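PDB 1WKR: polyporopepsin from Irpex lacteus, which cleaves peptide bonds as an aspartic endopeptidase of the pepsin family, with broad specificity and milk-clotting activity. Local coordinates for residues 208-213 against 302-307; 216-221 against 309-314; 191-196 against 256-261. All coordinates share one frame; numbering follows the deposited sequence.

Contact 1 of 3, residues 208-213 against 302-307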
ATOM      1  N   ALA A 208       9.232  10.728  10.552  1.00  3.88           N
ATOM      2  CA  ALA A 208       9.128   9.351  10.108  1.00  4.44           C
ATOM      3  C   ALA A 208       7.677   8.980   9.793  1.00  3.73           C
ATOM      4  O   ALA A 208       6.747   9.459  10.458  1.00  3.98           O
ATOM      5  CB  ALA A 208       9.681   8.399  11.212  1.00  5.75           C
ATOM      6  N   GLY A 209       7.511   8.046   8.859  1.00  3.23           N
ATOM      7  CA  GLY A 209       6.199   7.518   8.453  1.00  3.26           C
ATOM      8  C   GLY A 209       6.402   6.377   7.513  1.00  3.59           C
ATOM      9  O   GLY A 209       7.541   5.863   7.400  1.00  3.78           O
ATOM     10  N   ILE A 210       5.353   5.904   6.867  1.00  3.35           N
ATOM     11  CA  ILE A 210       5.462   4.690   6.073  1.00  3.32           C
ATOM     12  C   ILE A 210       4.888   4.830   4.689  1.00  3.32           C
ATOM     13  O   ILE A 210       4.122   5.757   4.412  1.00  4.48           O
ATOM     14  CB  ILE A 210       4.819   3.472   6.806  1.00  3.57           C
ATOM     15  CG1 ILE A 210       3.277   3.541   6.782  1.00  4.18           C
ATOM     16  CG2 ILE A 210       5.352   3.370   8.245  1.00  4.07           C
ATOM     17  CD1 ILE A 210       2.580   2.281   7.307  1.00  5.08           C
ATOM     18  N   VAL A 211       5.302   3.930   3.811  1.00  3.77           N
ATOM     19  CA  VAL A 211       4.797   3.835   2.420  1.00  3.66           C
ATOM     20  C   VAL A 211       3.977   2.589   2.346  1.00  4.16           C
ATOM     21  O   VAL A 211       4.498   1.472   2.565  1.00  4.36           O
ATOM     22  CB  VAL A 211       5.984   3.833   1.439  1.00  3.88           C
ATOM     23  CG1 VAL A 211       5.437   3.758   0.008  1.00  4.89           C
ATOM     24  CG2 VAL A 211       6.874   5.051   1.625  1.00  5.42           C
ATOM     25  N   ASP A 212       2.697   2.733   2.055  1.00  3.82           N
ATOM     26  CA  ASP A 212       1.745   1.632   2.258  1.00  4.14           C
ATOM     27  C   ASP A 212       0.767   1.570   1.081  1.00  3.05           C
ATOM     28  O   ASP A 212      -0.167   2.358   0.990  1.00  3.61           O
ATOM     29  CB  ASP A 212       1.008   1.826   3.583  1.00  3.56           C
ATOM     30  CG  ASP A 212       0.134   0.683   3.883  1.00  3.40           C
ATOM     31  OD1 ASP A 212       0.108  -0.347   3.173  1.00  4.08           O
ATOM     32  OD2 ASP A 212      -0.634   0.737   4.948  1.00  4.52           O
ATOM     33  N   THR A 213       0.921   0.545   0.247  1.00  3.29           N
ATOM     34  CA  THR A 213      -0.009   0.288  -0.838  1.00  3.47           C
ATOM     35  C   THR A 213      -1.424   0.015  -0.361  1.00  3.69           C
ATOM     36  O   THR A 213      -2.360   0.164  -1.147  1.00  4.18           O
ATOM     37  CB  THR A 213       0.455  -0.908  -1.692  1.00  3.38           C
ATOM     38  OG1 THR A 213       0.577  -2.070  -0.849  1.00  3.90           O
ATOM     39  CG2 THR A 213       1.829  -0.660  -2.379  1.00  4.43           C
ATOM     40  N   GLU A 302       5.083  11.026  16.983  1.00  5.64           N
ATOM     41  CA  GLU A 302       4.872   9.678  17.492  1.00  6.48           C
ATOM     42  C   GLU A 302       5.720   8.656  16.780  1.00  5.72           C
ATOM     43  O   GLU A 302       5.545   7.424  17.043  1.00  7.74           O
ATOM     44  CB  GLU A 302       3.397   9.285  17.364  1.00  6.91           C
ATOM     45  CG  GLU A 302       2.537  10.164  18.254  1.00  9.26           C
ATOM     46  CD  GLU A 302       1.040   9.528  18.384  1.00  9.90           C
ATOM     47  OE1 GLU A 302       0.769   8.619  17.683  1.00 14.54           O
ATOM     48  OE2 GLU A 302       0.388  10.075  19.276  1.00 18.09           O
ATOM     49  N   GLY A 303       6.651   9.024  15.951  1.00  5.81           N
ATOM     50  CA  GLY A 303       7.500   8.065  15.245  1.00  5.84           C
ATOM     51  C   GLY A 303       6.805   7.372  14.074  1.00  5.71           C
ATOM     52  O   GLY A 303       7.395   6.433  13.521  1.00  5.69           O
ATOM     53  N   LEU A 304       5.595   7.780  13.692  1.00  4.82           N
ATOM     54  CA  LEU A 304       4.883   7.251  12.501  1.00  4.81           C
ATOM     55  C   LEU A 304       3.829   8.324  12.267  1.00  4.34           C
ATOM     56  O   LEU A 304       2.729   8.287  12.891  1.00  5.22           O
ATOM     57  CB  LEU A 304       4.337   5.853  12.794  1.00  5.30           C
ATOM     58  CG  LEU A 304       4.008   5.092  11.527  1.00  5.61           C
ATOM     59  CD1 LEU A 304       3.769   3.588  11.836  1.00  6.84           C
ATOM     60  CD2 LEU A 304       2.860   5.644  10.753  1.00  6.93           C
ATOM     61  N   ASP A 305       4.131   9.250  11.378  1.00  4.24           N
ATOM     62  CA  ASP A 305       3.398  10.532  11.318  1.00  3.72           C
ATOM     63  C   ASP A 305       2.797  10.792   9.949  1.00  3.55           C
ATOM     64  O   ASP A 305       2.251  11.886   9.696  1.00  4.29           O
ATOM     65  CB  ASP A 305       4.357  11.658  11.691  1.00  4.73           C
ATOM     66  CG  ASP A 305       4.873  11.628  13.116  1.00  4.88           C
ATOM     67  OD1 ASP A 305       4.336  10.865  13.970  1.00  5.09           O
ATOM     68  OD2 ASP A 305       5.807  12.408  13.414  1.00  5.41           O
ATOM     69  N   PHE A 306       2.927   9.824   9.055  1.00  3.46           N
ATOM     70  CA  PHE A 306       2.292   9.897   7.736  1.00  3.05           C
ATOM     71  C   PHE A 306       2.194   8.487   7.145  1.00  3.47           C
ATOM     72  O   PHE A 306       2.989   7.610   7.555  1.00  3.91           O
ATOM     73  CB  PHE A 306       3.078  10.862   6.753  1.00  3.91           C
ATOM     74  CG  PHE A 306       4.473  10.371   6.451  1.00  3.25           C
ATOM     75  CD1 PHE A 306       4.724   9.401   5.497  1.00  4.12           C
ATOM     76  CD2 PHE A 306       5.567  10.892   7.152  1.00  4.52           C
ATOM     77  CE1 PHE A 306       5.985   8.953   5.218  1.00  3.99           C
ATOM     78  CE2 PHE A 306       6.849  10.458   6.868  1.00  4.16           C
ATOM     79  CZ  PHE A 306       7.061   9.503   5.921  1.00  4.02           C
ATOM     80  N   ILE A 307       1.295   8.360   6.209  1.00  3.83           N
ATOM     81  CA  ILE A 307       1.215   7.129   5.365  1.00  3.70           C
ATOM     82  C   ILE A 307       1.123   7.635   3.927  1.00  3.43           C
ATOM     83  O   ILE A 307       0.098   8.234   3.537  1.00  3.95           O
ATOM     84  CB  ILE A 307       0.050   6.209   5.724  1.00  4.08           C
ATOM     85  CG1 ILE A 307       0.125   5.771   7.182  1.00  4.05           C
ATOM     86  CG2 ILE A 307       0.081   5.006   4.802  1.00  4.94           C
ATOM     87  CD1 ILE A 307      -1.011   4.907   7.679  1.00  5.41           C
TER
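Two backbone hydrogen bonds join residues 208-213 to residues 302-307. Asp305 N gives its hydrogen to Ala208 O at 2.8 Å, in the plane of the carbonyl but bent (141° at the hydrogen). Ile210 N reaches Phe306 O at 3.0 Å; this bond is straighter, and the donor sits above the carbonyl plane. With the backbone bond between Ile210 and Asn308, it makes Ile210 and Ile307 a parallel bridge.

Phe306 makes a CH-pi contact. Its CG takes the crowded position between its own N and carbonyl carbon (chi1 64°). This lays the ring over Gly209, whose CA stands 3.3 Å from the ring centroid, almost on the normal, with no side chain between them.

Apolar groups meet on the other side of the bridge. Ile210 and Ile307 lie side by side, CG1 to CG1 at 3.9 Å. Ile210 CG2 also meets Leu304 CD1. Ile307 CG2 presses on Asp212 CB at 3.5 Å, at the carbon that carries the active-site carboxylate.

Asp305 OD1 ties up the turn before the strand by accepting from Glu302 N on its syn lone pair; OD2 bonds to Thr207 OG1.

Asp212 OD2 bonds to the bound inhibitor and to Thr215 OG1; OD1 takes Gly214 N and lies close to OD1 of Asp32, the other active-site aspartate. Asp212-Thr213-Gly214 is the family's Asp-Thr-Gly motif. Strand 306-308 lies between strand 207-211, parallel, and strand 218-220, antiparallel, with Asp212 in the loop joining these two: the psi-loop of the pepsin fold. Strand 190-197 flanks strand 207-211 on its other edge.

Contact 2 of 3, residues 216-221 against 309-314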
ATOM      1  N   THR A 216      -5.523   3.672   1.484  1.00  3.76           N
ATOM      2  CA  THR A 216      -6.024   4.353   0.300  1.00  3.97           C
ATOM      3  C   THR A 216      -5.466   5.776   0.209  1.00  3.80           C
ATOM      4  O   THR A 216      -4.911   6.212  -0.810  1.00  4.36           O
ATOM      5  CB  THR A 216      -7.549   4.438   0.303  1.00  4.37           C
ATOM      6  OG1 THR A 216      -8.095   3.136   0.523  1.00  4.78           O
ATOM      7  CG2 THR A 216      -8.081   4.972  -1.028  1.00  5.71           C
ATOM      8  N   LEU A 217      -5.708   6.560   1.250  1.00  3.64           N
ATOM      9  CA  LEU A 217      -5.436   7.978   1.253  1.00  3.56           C
ATOM     10  C   LEU A 217      -3.952   8.267   1.518  1.00  3.33           C
ATOM     11  O   LEU A 217      -3.194   7.392   1.919  1.00  4.48           O
ATOM     12  CB  LEU A 217      -6.316   8.656   2.342  1.00  4.35           C
ATOM     13  CG  LEU A 217      -7.818   8.520   2.108  1.00  4.26           C
ATOM     14  CD1 LEU A 217      -8.579   9.380   3.119  1.00  5.56           C
ATOM     15  CD2 LEU A 217      -8.286   8.897   0.686  1.00  5.25           C
ATOM     16  N   THR A 218      -3.562   9.508   1.240  1.00  3.64           N
ATOM     17  CA  THR A 218      -2.278  10.011   1.637  1.00  3.48           C
ATOM     18  C   THR A 218      -2.487  10.664   2.999  1.00  3.55           C
ATOM     19  O   THR A 218      -3.100  11.792   3.058  1.00  4.42           O
ATOM     20  CB  THR A 218      -1.742  10.933   0.553  1.00  3.95           C
ATOM     21  OG1 THR A 218      -1.549  10.142  -0.642  1.00  5.01           O
ATOM     22  CG2 THR A 218      -0.393  11.562   0.899  1.00  5.68           C
ATOM     23  N   LEU A 219      -2.171   9.971   4.064  1.00  3.60           N
ATOM     24  CA  LEU A 219      -2.525  10.416   5.403  1.00  4.36           C
ATOM     25  C   LEU A 219      -1.379  11.139   6.060  1.00  3.79           C
ATOM     26  O   LEU A 219      -0.205  10.723   5.977  1.00  4.63           O
ATOM     27  CB  LEU A 219      -2.927   9.208   6.282  1.00  5.04           C
ATOM     28  CG  LEU A 219      -4.155   8.416   5.836  1.00  3.48           C
ATOM     29  CD1 LEU A 219      -4.378   7.235   6.814  1.00  5.98           C
ATOM     30  CD2 LEU A 219      -5.377   9.329   5.791  1.00  5.36           C
ATOM     31  N   ILE A 220      -1.715  12.224   6.747  1.00  3.44           N
ATOM     32  CA  ILE A 220      -0.706  13.031   7.465  1.00  3.63           C
ATOM     33  C   ILE A 220      -1.154  13.327   8.862  1.00  3.19           C
ATOM     34  O   ILE A 220      -2.363  13.383   9.152  1.00  4.23           O
ATOM     35  CB  ILE A 220      -0.372  14.346   6.646  1.00  3.90           C
ATOM     36  CG1 ILE A 220      -1.638  15.223   6.466  1.00  4.41           C
ATOM     37  CG2 ILE A 220       0.222  13.950   5.309  1.00  5.37           C
ATOM     38  CD1 ILE A 220      -1.356  16.514   5.699  1.00  5.04           C
ATOM     39  N   ALA A 221      -0.191  13.496   9.747  1.00  3.49           N
ATOM     40  CA  ALA A 221      -0.482  13.768  11.161  1.00  3.74           C
ATOM     41  C   ALA A 221      -1.484  14.905  11.329  1.00  4.44           C
ATOM     42  O   ALA A 221      -1.528  15.799  10.504  1.00  4.71           O
ATOM     43  CB  ALA A 221       0.811  14.119  11.908  1.00  5.24           C
ATOM     44  N   GLY A 309       0.057   6.570   0.773  1.00  3.50           N
ATOM     45  CA  GLY A 309      -0.822   5.473   0.373  1.00  4.28           C
ATOM     46  C   GLY A 309      -0.961   5.289  -1.084  1.00  2.94           C
ATOM     47  O   GLY A 309      -0.199   5.824  -1.897  1.00  3.70           O
ATOM     48  N   LEU A 310      -1.942   4.451  -1.443  1.00  3.31           N
ATOM     49  CA  LEU A 310      -2.227   4.127  -2.859  1.00  3.14           C
ATOM     50  C   LEU A 310      -2.371   5.355  -3.715  1.00  3.58           C
ATOM     51  O   LEU A 310      -1.872   5.374  -4.827  1.00  4.12           O
ATOM     52  CB  LEU A 310      -3.556   3.299  -2.855  1.00  4.84           C
ATOM     53  CG  LEU A 310      -4.110   2.897  -4.214  1.00  4.20           C
ATOM     54  CD1 LEU A 310      -5.001   1.662  -4.006  1.00  5.96           C
ATOM     55  CD2 LEU A 310      -4.937   4.007  -4.852  1.00  4.79           C
ATOM     56  N   THR A 311      -3.003   6.418  -3.211  1.00  3.28           N
ATOM     57  CA  THR A 311      -3.260   7.607  -3.994  1.00  3.83           C
ATOM     58  C   THR A 311      -1.972   8.355  -4.277  1.00  4.43           C
ATOM     59  O   THR A 311      -1.867   9.041  -5.314  1.00  4.48           O
ATOM     60  CB  THR A 311      -4.294   8.509  -3.317  1.00  3.94           C
ATOM     61  OG1 THR A 311      -3.925   8.681  -1.898  1.00  4.54           O
ATOM     62  CG2 THR A 311      -5.712   7.963  -3.435  1.00  4.45           C
ATOM     63  N   PHE A 312      -0.959   8.247  -3.412  1.00  3.66           N
ATOM     64  CA  PHE A 312       0.361   8.779  -3.690  1.00  3.96           C
ATOM     65  C   PHE A 312       1.078   7.881  -4.698  1.00  3.69           C
ATOM     66  O   PHE A 312       1.694   8.380  -5.682  1.00  4.12           O
ATOM     67  CB  PHE A 312       1.138   8.834  -2.346  1.00  4.32           C
ATOM     68  CG  PHE A 312       2.585   9.298  -2.464  1.00  3.85           C
ATOM     69  CD1 PHE A 312       3.612   8.385  -2.667  1.00  5.16           C
ATOM     70  CD2 PHE A 312       2.929  10.629  -2.315  1.00  4.60           C
ATOM     71  CE1 PHE A 312       4.926   8.786  -2.735  1.00  5.37           C
ATOM     72  CE2 PHE A 312       4.280  11.027  -2.384  1.00  5.36           C
ATOM     73  CZ  PHE A 312       5.252  10.082  -2.623  1.00  4.86           C
ATOM     74  N   LEU A 313       1.010   6.566  -4.506  1.00  3.28           N
ATOM     75  CA  LEU A 313       1.732   5.617  -5.343  1.00  3.75           C
ATOM     76  C   LEU A 313       1.169   5.478  -6.720  1.00  4.29           C
ATOM     77  O   LEU A 313       1.827   4.983  -7.633  1.00  4.12           O
ATOM     78  CB  LEU A 313       1.778   4.272  -4.629  1.00  3.64           C
ATOM     79  CG  LEU A 313       2.536   4.306  -3.299  1.00  4.06           C
ATOM     80  CD1 LEU A 313       2.322   3.028  -2.512  1.00  6.84           C
ATOM     81  CD2 LEU A 313       4.020   4.552  -3.524  1.00  4.63           C
ATOM     82  N   GLU A 314      -0.084   5.947  -6.974  1.00  3.38           N
ATOM     83  CA  GLU A 314      -0.571   6.063  -8.333  1.00  3.73           C
ATOM     84  C   GLU A 314       0.259   7.023  -9.183  1.00  4.62           C
ATOM     85  O   GLU A 314       0.175   7.003 -10.408  1.00  4.52           O
ATOM     86  CB  GLU A 314      -2.044   6.472  -8.361  1.00  5.10           C
ATOM     87  CG  GLU A 314      -3.015   5.370  -7.979  1.00  4.08           C
ATOM     88  CD  GLU A 314      -4.433   5.841  -7.847  1.00  4.50           C
ATOM     89  OE1 GLU A 314      -4.624   6.925  -7.234  1.00  5.08           O
ATOM     90  OE2 GLU A 314      -5.361   5.183  -8.303  1.00  6.10           O
TER
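The side chains of Thr218 and Thr311 cross obliquely and meet through their hydroxyls. Thr218 OG1 lies anti to its carbonyl carbon (chi1 -63°) and gives a hydrogen bond to Thr311 OG1 at 3.1 Å. Thr311 comes from the first turn of helix 310-313 with its CA-CB bond directed at the strand. Its OG1 takes the crowded position between N and the carbonyl carbon (chi1 48°). From there it donates to Thr216 O at 2.9 Å, on a lone pair in the carbonyl plane.

Thr216 O is gripped twice by the same residue. Thr311 N also points at it, at 3.1 Å and nearly along the C=O axis. Backbone and hydroxyl of Thr311 therefore hold one buried carbonyl, and Thr218 orients the hydroxyl in turn. Thr311 CG2 closes in on the same oxygen at 3.3 Å, and Phe312 CB lies 3.4 Å from Thr218 OG1, its ring leading away from the strand.

Gly309, the N-cap of the helix, brings its CA close to the backbone of Leu217, in a CA-H...O contact of 3.4 Å to Leu217 O.

Thr216 binds the inhibitor backbone, and its OG1 also bonds to Val12 O. Strand 218-220 runs between strands 289-295 and 306-308 and is an outer strand of the psi-loop. The contact ties the chain that follows Asp212 to the short helix that follows strand 306-308.

Contact 3 of 3, residues 191-196 against 256-261. Unlike the reference sequence in segment 191-196: Ser194 (reference Thr).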
ATOM      1  N   ILE A 191      10.117   5.476   6.164  1.00  3.30           N
ATOM      2  CA  ILE A 191      11.084   6.431   5.663  1.00  3.97           C
ATOM      3  C   ILE A 191      10.939   7.751   6.434  1.00  3.61           C
ATOM      4  O   ILE A 191       9.939   7.981   7.108  1.00  4.39           O
ATOM      5  CB  ILE A 191      10.914   6.708   4.131  1.00  3.93           C
ATOM      6  CG1 ILE A 191       9.566   7.389   3.838  1.00  5.45           C
ATOM      7  CG2 ILE A 191      11.011   5.384   3.340  1.00  5.47           C
ATOM      8  CD1 ILE A 191       9.418   7.845   2.411  1.00  6.29           C
ATOM      9  N   ASN A 192      11.939   8.610   6.291  1.00  4.07           N
ATOM     10  CA  ASN A 192      11.839   9.980   6.699  1.00  4.23           C
ATOM     11  C   ASN A 192      11.490  10.876   5.533  1.00  4.29           C
ATOM     12  O   ASN A 192      12.038  10.670   4.440  1.00  4.92           O
ATOM     13  CB  ASN A 192      13.178  10.417   7.336  1.00  5.87           C
ATOM     14  CG  ASN A 192      13.537   9.528   8.515  1.00  6.39           C
ATOM     15  OD1 ASN A 192      14.773   9.044   8.537  1.00 11.77           O
ATOM     16  ND2 ASN A 192      12.710   9.228   9.359  1.00  4.77           N
ATOM     17  N   GLN A 193      10.597  11.855   5.738  1.00  4.03           N
ATOM     18  CA  GLN A 193      10.320  12.816   4.669  1.00  4.12           C
ATOM     19  C   GLN A 193       9.833  14.110   5.299  1.00  3.75           C
ATOM     20  O   GLN A 193       9.434  14.113   6.479  1.00  4.59           O
ATOM     21  CB  GLN A 193       9.250  12.282   3.677  1.00  4.24           C
ATOM     22  CG  GLN A 193       7.832  12.460   4.162  1.00  4.34           C
ATOM     23  CD  GLN A 193       6.817  11.757   3.252  1.00  4.43           C
ATOM     24  OE1 GLN A 193       7.182  11.137   2.253  1.00  5.10           O
ATOM     25  NE2 GLN A 193       5.541  11.891   3.597  1.00  4.32           N
ATOM     26  N   SER A 194       9.766  15.174   4.510  1.00  4.00           N
ATOM     27  CA  SER A 194       9.019  16.362   4.837  1.00  4.17           C
ATOM     28  C   SER A 194       8.041  16.655   3.714  1.00  4.22           C
ATOM     29  O   SER A 194       8.189  16.147   2.604  1.00  4.66           O
ATOM     30  CB  SER A 194       9.947  17.554   5.074  1.00  4.12           C
ATOM     31  OG  SER A 194      10.490  17.942   3.823  1.00  6.26           O
ATOM     32  N   ILE A 195       7.057  17.504   4.007  1.00  3.74           N
ATOM     33  CA  ILE A 195       6.041  17.909   3.062  1.00  4.58           C
ATOM     34  C   ILE A 195       5.846  19.414   3.138  1.00  4.25           C
ATOM     35  O   ILE A 195       5.672  19.967   4.253  1.00  5.21           O
ATOM     36  CB  ILE A 195       4.665  17.193   3.325  1.00  4.65           C
ATOM     37  CG1 ILE A 195       4.835  15.667   3.507  1.00  4.56           C
ATOM     38  CG2 ILE A 195       3.710  17.493   2.151  1.00  6.49           C
ATOM     39  CD1 ILE A 195       3.480  15.002   3.884  1.00  6.74           C
ATOM     40  N   ARG A 196       5.827  20.062   2.003  1.00  5.03           N
ATOM     41  CA  ARG A 196       5.451  21.490   1.909  1.00  5.64           C
ATOM     42  C   ARG A 196       4.387  21.653   0.885  1.00  5.22           C
ATOM     43  O   ARG A 196       4.204  20.840  -0.049  1.00  5.53           O
ATOM     44  CB  ARG A 196       6.678  22.343   1.620  1.00 10.66           C
ATOM     45  CG  ARG A 196       7.075  22.411   0.423  1.00 12.73           C
ATOM     46  CD  ARG A 196       8.077  23.771   0.074  1.00 10.78           C
ATOM     47  NE  ARG A 196       8.356  23.609  -1.345  1.00 12.97           N
ATOM     48  CZ  ARG A 196       9.224  22.836  -1.841  1.00  9.26           C
ATOM     49  NH1 ARG A 196       9.981  22.086  -0.962  1.00  9.92           N
ATOM     50  NH2 ARG A 196       9.508  22.635  -3.061  1.00 11.39           N
ATOM     51  N   LEU A 256       1.759  19.581  -3.588  1.00  4.98           N
ATOM     52  CA  LEU A 256       2.489  19.195  -2.398  1.00  4.74           C
ATOM     53  C   LEU A 256       3.852  18.667  -2.804  1.00  4.92           C
ATOM     54  O   LEU A 256       3.974  17.866  -3.762  1.00  7.07           O
ATOM     55  CB  LEU A 256       1.778  18.098  -1.623  1.00  6.31           C
ATOM     56  CG  LEU A 256       0.550  18.498  -0.890  1.00  5.62           C
ATOM     57  CD1 LEU A 256      -0.302  17.300  -0.422  1.00  7.10           C
ATOM     58  CD2 LEU A 256       0.879  19.390   0.334  1.00  5.16           C
ATOM     59  N   PHE A 257       4.886  19.139  -2.150  1.00  4.79           N
ATOM     60  CA  PHE A 257       6.264  18.736  -2.467  1.00  5.04           C
ATOM     61  C   PHE A 257       6.791  17.893  -1.348  1.00  4.37           C
ATOM     62  O   PHE A 257       6.872  18.404  -0.189  1.00  5.99           O
ATOM     63  CB  PHE A 257       7.148  19.973  -2.702  1.00  5.96           C
ATOM     64  CG  PHE A 257       6.700  20.816  -3.882  1.00  5.12           C
ATOM     65  CD1 PHE A 257       7.173  20.550  -5.146  1.00  6.47           C
ATOM     66  CD2 PHE A 257       5.842  21.902  -3.720  1.00  5.86           C
ATOM     67  CE1 PHE A 257       6.817  21.345  -6.223  1.00  6.02           C
ATOM     68  CE2 PHE A 257       5.461  22.677  -4.831  1.00  7.43           C
ATOM     69  CZ  PHE A 257       5.979  22.375  -6.081  1.00  6.83           C
ATOM     70  N   PHE A 258       7.127  16.661  -1.625  1.00  4.34           N
ATOM     71  CA  PHE A 258       7.648  15.701  -0.617  1.00  4.58           C
ATOM     72  C   PHE A 258       9.159  15.663  -0.828  1.00  5.23           C
ATOM     73  O   PHE A 258       9.660  15.400  -1.922  1.00  6.36           O
ATOM     74  CB  PHE A 258       7.086  14.304  -0.915  1.00  4.11           C
ATOM     75  CG  PHE A 258       5.602  14.200  -0.606  1.00  3.78           C
ATOM     76  CD1 PHE A 258       4.628  14.814  -1.416  1.00  3.96           C
ATOM     77  CD2 PHE A 258       5.157  13.400   0.443  1.00  5.10           C
ATOM     78  CE1 PHE A 258       3.290  14.681  -1.128  1.00  5.24           C
ATOM     79  CE2 PHE A 258       3.822  13.277   0.725  1.00  5.41           C
ATOM     80  CZ  PHE A 258       2.869  13.926  -0.064  1.00  4.56           C
ATOM     81  N   THR A 259       9.904  15.866   0.239  1.00  4.56           N
ATOM     82  CA  THR A 259      11.384  15.743   0.181  1.00  4.53           C
ATOM     83  C   THR A 259      11.736  14.405   0.766  1.00  4.50           C
ATOM     84  O   THR A 259      11.483  14.146   1.935  1.00  4.79           O
ATOM     85  CB  THR A 259      12.061  16.838   0.941  1.00  4.84           C
ATOM     86  OG1 THR A 259      11.689  18.128   0.391  1.00  7.35           O
ATOM     87  CG2 THR A 259      13.609  16.712   0.861  1.00  6.66           C
ATOM     88  N   ILE A 260      12.306  13.546  -0.105  1.00  4.27           N
ATOM     89  CA  ILE A 260      12.652  12.138   0.267  1.00  4.91           C
ATOM     90  C   ILE A 260      13.989  11.833  -0.354  1.00  4.87           C
ATOM     91  O   ILE A 260      14.215  12.023  -1.552  1.00  5.12           O
ATOM     92  CB  ILE A 260      11.604  11.159  -0.322  1.00  5.07           C
ATOM     93  CG1 ILE A 260      10.203  11.484   0.182  1.00  4.60           C
ATOM     94  CG2 ILE A 260      12.025   9.721  -0.012  1.00  7.37           C
ATOM     95  CD1 ILE A 260       9.092  10.715  -0.549  1.00  6.07           C
ATOM     96  N   GLY A 261      14.951  11.367   0.462  1.00  5.48           N
ATOM     97  CA  GLY A 261      16.249  10.995  -0.079  1.00  6.06           C
ATOM     98  C   GLY A 261      17.001  12.152  -0.729  1.00  5.85           C
ATOM     99  O   GLY A 261      17.800  11.881  -1.638  1.00  6.57           O
TER
HETATM  100  O   HOH W   1      14.405  10.984   3.236  1.00 10.05           O
HETATM  101  O   HOH W   2       9.199  19.073   1.260  1.00 10.93           O
HETATM  102  O   HOH W   3      11.096  19.679  -1.838  1.00 15.00           O
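Arg196 has CG in the crowded position between N and the carbonyl carbon (chi1 81°) and is extended from CG to NE. Phe257 has CG anti to its carbonyl carbon (chi1 -62°). These torsions bring the guanidinium flat onto the phenyl face, planes 12° apart and centres 4.5 Å apart. The cation is offset: Arg196 NH2 lies 3.4 Å from Phe257 CG, toward the rim of the ring.

Phe258 and Ile195 meet on the opposite face of the sheet. Ile195 CG2 sits over the Phe258 ring, while Ile195 CD1 touches Phe258 CE2 at 3.6 Å. The amide of Gln193 lies at the edge of that ring; its OE1 bonds to Asn308 ND2.

The strands are antiparallel. Ser194 pairs with Thr259, and Arg196 with Phe257, as hydrogen-bonded pairs. The latter is tighter: Phe257 N to Arg196 O is 2.8 Å and nearly straight, whereas Ser194 N to Thr259 O is 3.3 Å. Ile195 and Phe258 form the non-hydrogen-bonded pair between them.

Waters bridge the more exposed face and the strand end. One donates to Phe257 O and meets Thr259 OG1; another accepts from Arg196 NH1 and also meets that hydroxyl. A third joins Asn192 O to Gly261 N.

Both strands belong to the sheet of the C-terminal lobe. Strand 190-197 also pairs with strands 201-205 and 207-211, and strand 256-260 with strand 263-267. Toward the interior, the Phe258 ring meets Phe312 of helix 310-313 edge-to-face.

Overall arrangement
Contacts 1 and 2 are buried and lie next to each other at the active site. Contact 3 is farther out and only partly buried. Strand 306-308 links the first two: Ile307 N lies 2.8 Å from Leu219 O, a probable hydrogen bond. Strands 207-211 and 190-197 are neighbours and connect contact 1 to contact 3. The chemistry changes with depth. Contact 1 combines a parallel bridge with a ring over glycine, and contact 2 relies on threonine hydroxyls and a shared carbonyl. Contact 3 is a regular antiparallel pairing, with an aromatic and aliphatic inner face and a cation, hydroxyls and water on its outer face.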